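Local atomic coordinates of short chain dehydrogenase (Mycobacterium smegmatis, PDB entry 3UCX), a protein that probably acts as an oxidoreductase of the short-chain dehydrogenase family, built on a Rossmann-type nucleotide-binding fold. Residues A28-A42 / Q54-T67. Sequence-based numbering, arbitrary orientation.
Sequences ARRCAEQGADLVLAA and QVTDTGRRALSVGT
Leu38 to Leu40 pair in parallel with Ala62 to Ser64, joining strands 37-42 and 62-66 at one margin of the Rossmann sheet; helix 45-57 makes the crossover of this beta-alpha-beta unit. Leu38 N bonds to Arg61 O (2.9 Å), Leu63 N to Leu38 O, Leu40 N to Leu63 O (2.7 Å) and Val65 N to Leu40 O, all nearly straight. There the regular ladder ends: Ala42 N is buried without a partner, and beyond this gap Thr67 N bonds to Ala42 O.

Where the strands begin, Asp37 gathers a salt-bridge network. Arg60, bent at chi2 and chi3 (-52° and -53°), grips the carboxylate side-on, NE on OD1 and NH2 on OD2, both 3.1 Å. From the opposite face of the carboxylate, Arg61 offers its backbone N to OD1 at 2.8 Å and its NH2 to OD2; its guanidinium stands almost perpendicular to the carboxylate, at 89°. Four N-H groups thus fix the rotation of Asp37, and Asp11 is a second anionic partner for Arg60 NH2.

Val55 of helix 45-57 sets CG1 against Ala32 CB (3.9 Å) and CG2 against Ala28 CB, both on helix 23-33; CG2 also meets Leu38 CG, joining the helix pair to the sheet. Beside them, a water accepts from Arg29 NE and donates to Gln54 OE1, while Gln54 NE2 bonds to Asp50. Gly35 O sits over the centre of the Arg60 guanidinium, 3.1 Å from CZ.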
loop_
_atom_site.group_PDB
_atom_site.type_symbol
_atom_site.label_atom_id
_atom_site.label_comp_id
_atom_site.label_asym_id
_atom_site.label_seq_id
_atom_site.Cartn_x
_atom_site.Cartn_y
_atom_site.Cartn_z
ATOM N N ALA A 28 4.185 8.201 29.427
ATOM C CA ALA A 28 4.998 7.937 30.615
ATOM C C ALA A 28 4.104 7.498 31.757
ATOM O O ALA A 28 4.371 6.493 32.436
ATOM C CB ALA A 28 5.770 9.196 31.009
ATOM N N ARG A 29 3.019 8.243 31.961
ATOM C CA ARG A 29 2.073 7.912 33.000
ATOM C C ARG A 29 1.496 6.543 32.758
ATOM O O ARG A 29 1.470 5.713 33.655
ATOM C CB ARG A 29 0.963 8.987 33.082
ATOM C CG ARG A 29 -0.134 8.699 34.108
ATOM C CD ARG A 29 -1.295 9.702 34.080
ATOM N NE ARG A 29 -1.957 9.847 32.777
ATOM C CZ ARG A 29 -2.863 9.008 32.262
ATOM N NH1 ARG A 29 -3.251 7.923 32.924
ATOM N NH2 ARG A 29 -3.398 9.263 31.067
ATOM N N ARG A 30 1.013 6.289 31.536
ATOM C CA ARG A 30 0.393 5.012 31.245
ATOM C C ARG A 30 1.364 3.827 31.392
ATOM O O ARG A 30 0.969 2.791 31.879
ATOM C CB ARG A 30 -0.270 5.018 29.858
ATOM C CG ARG A 30 -1.512 5.915 29.784
ATOM C CD ARG A 30 -2.755 5.245 30.363
ATOM N NE ARG A 30 -3.053 3.983 29.691
ATOM C CZ ARG A 30 -3.533 3.887 28.457
ATOM N NH1 ARG A 30 -3.822 4.976 27.761
ATOM N NH2 ARG A 30 -3.739 2.692 27.923
ATOM N N CYS A 31 2.617 3.977 30.965
ATOM C CA CYS A 31 3.602 2.887 31.102
ATOM C C CYS A 31 3.813 2.541 32.568
ATOM O O CYS A 31 3.829 1.367 32.931
ATOM C CB CYS A 31 4.933 3.258 30.461
ATOM S SG CYS A 31 4.893 3.260 28.658
ATOM N N ALA A 32 3.926 3.577 33.394
ATOM C CA ALA A 32 4.121 3.422 34.842
ATOM C C ALA A 32 2.922 2.720 35.488
ATOM O O ALA A 32 3.097 1.795 36.256
ATOM C CB ALA A 32 4.398 4.772 35.491
ATOM N N GLU A 33 1.710 3.115 35.106
ATOM C CA GLU A 33 0.482 2.454 35.574
ATOM C C GLU A 33 0.461 0.984 35.227
ATOM O O GLU A 33 -0.105 0.199 35.970
ATOM C CB GLU A 33 -0.760 3.099 34.961
ATOM C CG GLU A 33 -1.113 4.464 35.526
ATOM C CD GLU A 33 -2.230 5.166 34.761
ATOM O OE1 GLU A 33 -2.766 4.603 33.777
ATOM O OE2 GLU A 33 -2.553 6.311 35.128
ATOM N N GLN A 34 1.083 0.616 34.100
ATOM C CA GLN A 34 1.198 -0.772 33.667
ATOM C C GLN A 34 2.433 -1.499 34.217
ATOM O O GLN A 34 2.750 -2.619 33.791
ATOM C CB GLN A 34 1.165 -0.829 32.131
ATOM C CG GLN A 34 -0.155 -0.352 31.555
ATOM C CD GLN A 34 -1.302 -1.199 32.029
ATOM O OE1 GLN A 34 -1.189 -2.419 32.054
ATOM N NE2 GLN A 34 -2.398 -0.557 32.463
ATOM N N GLY A 35 3.129 -0.870 35.161
ATOM C CA GLY A 35 4.181 -1.527 35.931
ATOM C C GLY A 35 5.606 -1.255 35.487
ATOM O O GLY A 35 6.539 -1.850 36.038
ATOM N N ALA A 36 5.792 -0.369 34.501
ATOM C CA ALA A 36 7.135 -0.058 33.985
ATOM C C ALA A 36 7.837 0.993 34.836
ATOM O O ALA A 36 7.187 1.846 35.447
ATOM C CB ALA A 36 7.069 0.416 32.516
ATOM N N ASP A 37 9.168 0.907 34.896
ATOM C CA ASP A 37 9.993 2.026 35.307
ATOM C C ASP A 37 10.470 2.746 34.075
ATOM O O ASP A 37 10.658 2.122 33.040
ATOM C CB ASP A 37 11.195 1.554 36.113
ATOM C CG ASP A 37 10.792 0.978 37.449
ATOM O OD1 ASP A 37 9.977 1.604 38.158
ATOM O OD2 ASP A 37 11.274 -0.117 37.774
ATOM N N LEU A 38 10.697 4.050 34.202
ATOM C CA LEU A 38 10.915 4.908 33.051
ATOM C C LEU A 38 12.286 5.541 33.010
ATOM O O LEU A 38 12.858 5.885 34.038
ATOM C CB LEU A 38 9.884 6.049 33.048
ATOM C CG LEU A 38 8.482 5.787 32.495
ATOM C CD1 LEU A 38 8.517 5.679 30.978
ATOM C CD2 LEU A 38 7.844 4.564 33.124
ATOM N N VAL A 39 12.762 5.738 31.790
ATOM C CA VAL A 39 13.790 6.710 31.464
ATOM C C VAL A 39 13.132 7.761 30.591
ATOM O O VAL A 39 12.533 7.430 29.562
ATOM C CB VAL A 39 14.966 6.073 30.684
ATOM C CG1 VAL A 39 15.975 7.139 30.297
ATOM C CG2 VAL A 39 15.596 4.960 31.520
ATOM N N LEU A 40 13.222 9.015 31.011
ATOM C CA LEU A 40 12.656 10.128 30.265
ATOM C C LEU A 40 13.770 10.994 29.684
ATOM O O LEU A 40 14.641 11.507 30.413
ATOM C CB LEU A 40 11.736 10.958 31.182
ATOM C CG LEU A 40 10.657 10.182 31.941
ATOM C CD1 LEU A 40 9.946 11.056 32.980
ATOM C CD2 LEU A 40 9.661 9.509 31.001
ATOM N N ALA A 41 13.738 11.168 28.371
ATOM C CA ALA A 41 14.758 11.920 27.659
ATOM C C ALA A 41 14.089 13.039 26.840
ATOM O O ALA A 41 13.098 12.817 26.159
ATOM C CB ALA A 41 15.583 10.997 26.771
ATOM N N ALA A 42 14.625 14.246 26.969
ATOM C CA ALA A 42 14.198 15.409 26.199
ATOM C C ALA A 42 15.324 16.422 26.314
ATOM O O ALA A 42 16.195 16.257 27.168
ATOM C CB ALA A 42 12.900 15.970 26.755
ATOM N N GLN A 54 4.469 12.354 37.869
ATOM C CA GLN A 54 3.344 11.484 37.523
ATOM C C GLN A 54 3.760 10.017 37.555
ATOM O O GLN A 54 2.967 9.150 37.948
ATOM C CB GLN A 54 2.751 11.838 36.157
ATOM C CG GLN A 54 2.253 13.279 36.111
ATOM C CD GLN A 54 1.401 13.583 34.907
ATOM O OE1 GLN A 54 0.648 12.730 34.441
ATOM N NE2 GLN A 54 1.505 14.811 34.399
ATOM N N VAL A 55 5.003 9.737 37.155
ATOM C CA VAL A 55 5.506 8.367 37.212
ATOM C C VAL A 55 5.698 7.896 38.654
ATOM O O VAL A 55 5.234 6.817 39.041
ATOM C CB VAL A 55 6.820 8.202 36.402
ATOM C CG1 VAL A 55 7.435 6.834 36.671
ATOM C CG2 VAL A 55 6.538 8.409 34.911
ATOM N N THR A 56 6.370 8.702 39.459
ATOM C CA THR A 56 6.656 8.282 40.826
ATOM C C THR A 56 5.389 8.252 41.694
ATOM O O THR A 56 5.310 7.489 42.648
ATOM C CB THR A 56 7.761 9.132 41.471
ATOM O OG1 THR A 56 7.415 10.507 41.369
ATOM C CG2 THR A 56 9.094 8.910 40.754
ATOM N N ASP A 57 4.383 9.049 41.343
ATOM C CA ASP A 57 3.072 8.943 41.999
ATOM C C ASP A 57 2.433 7.556 41.860
ATOM O O ASP A 57 1.703 7.129 42.756
ATOM C CB ASP A 57 2.107 9.999 41.463
ATOM C CG ASP A 57 2.411 11.391 41.987
ATOM O OD1 ASP A 57 3.202 11.519 42.951
ATOM O OD2 ASP A 57 1.856 12.357 41.424
ATOM N N THR A 58 2.706 6.842 40.760
ATOM C CA THR A 58 2.210 5.465 40.621
ATOM C C THR A 58 3.006 4.488 41.478
ATOM O O THR A 58 2.617 3.341 41.613
ATOM C CB THR A 58 2.276 4.941 39.165
ATOM O OG1 THR A 58 3.633 4.617 38.844
ATOM C CG2 THR A 58 1.727 5.965 38.175
ATOM N N GLY A 59 4.129 4.929 42.036
ATOM C CA GLY A 59 4.977 4.069 42.842
ATOM C C GLY A 59 6.158 3.503 42.079
ATOM O O GLY A 59 6.962 2.756 42.648
ATOM N N ARG A 60 6.284 3.861 40.800
ATOM C CA ARG A 60 7.408 3.395 39.974
ATOM C C ARG A 60 8.539 4.415 39.976
ATOM O O ARG A 60 8.431 5.472 40.588
ATOM C CB ARG A 60 6.942 3.145 38.530
ATOM C CG ARG A 60 5.797 2.164 38.390
ATOM C CD ARG A 60 6.026 0.840 39.082
ATOM N NE ARG A 60 7.272 0.173 38.715
ATOM C CZ ARG A 60 7.524 -1.124 38.928
ATOM N NH1 ARG A 60 6.618 -1.909 39.511
ATOM N NH2 ARG A 60 8.691 -1.652 38.551
ATOM N N ARG A 61 9.626 4.111 39.271
ATOM C CA ARG A 61 10.764 5.012 39.221
ATOM C C ARG A 61 10.887 5.711 37.881
ATOM O O ARG A 61 10.501 5.168 36.830
ATOM C CB ARG A 61 12.051 4.249 39.544
ATOM C CG ARG A 61 12.156 3.874 41.019
ATOM C CD ARG A 61 13.325 2.938 41.245
ATOM N NE ARG A 61 13.165 1.700 40.473
ATOM C CZ ARG A 61 14.149 0.854 40.183
ATOM N NH1 ARG A 61 15.391 1.080 40.601
ATOM N NH2 ARG A 61 13.889 -0.232 39.469
ATOM N N ALA A 62 11.414 6.929 37.923
ATOM C CA ALA A 62 11.685 7.686 36.705
ATOM C C ALA A 62 13.105 8.261 36.749
ATOM O O ALA A 62 13.472 8.930 37.710
ATOM C CB ALA A 62 10.657 8.798 36.534
ATOM N N LEU A 63 13.902 7.980 35.717
ATOM C CA LEU A 63 15.192 8.628 35.521
ATOM C C LEU A 63 15.029 9.688 34.440
ATOM O O LEU A 63 14.660 9.360 33.294
ATOM C CB LEU A 63 16.233 7.601 35.066
ATOM C CG LEU A 63 17.666 8.078 34.812
ATOM C CD1 LEU A 63 18.365 8.355 36.143
ATOM C CD2 LEU A 63 18.426 7.029 33.997
ATOM N N SER A 64 15.335 10.941 34.781
ATOM C CA SER A 64 15.222 12.048 33.833
ATOM C C SER A 64 16.613 12.416 33.355
ATOM O O SER A 64 17.495 12.664 34.177
ATOM C CB SER A 64 14.560 13.268 34.486
ATOM O OG SER A 64 13.245 12.939 34.898
ATOM N N VAL A 65 16.808 12.425 32.037
ATOM C CA VAL A 65 18.111 12.732 31.457
ATOM C C VAL A 65 17.984 13.707 30.293
ATOM O O VAL A 65 17.478 13.359 29.227
ATOM C CB VAL A 65 18.855 11.465 30.963
ATOM C CG1 VAL A 65 20.274 11.817 30.537
ATOM C CG2 VAL A 65 18.862 10.375 32.029
ATOM N N GLY A 66 18.492 14.922 30.489
ATOM C CA GLY A 66 18.558 15.916 29.416
ATOM C C GLY A 66 19.417 15.410 28.283
ATOM O O GLY A 66 20.597 15.113 28.474
ATOM N N THR A 67 18.823 15.287 27.102
ATOM C CA THR A 67 19.473 14.649 25.957
ATOM C C THR A 67 19.071 15.326 24.645
ATOM O O THR A 67 17.881 15.418 24.304
ATOM C CB THR A 67 19.078 13.154 25.848
ATOM O OG1 THR A 67 19.361 12.494 27.074
ATOM C CG2 THR A 67 19.839 12.443 24.724
HETATM O O HOH W 1 -0.476 12.177 32.068
HETATM O O HOH W 2 10.186 0.223 40.631
#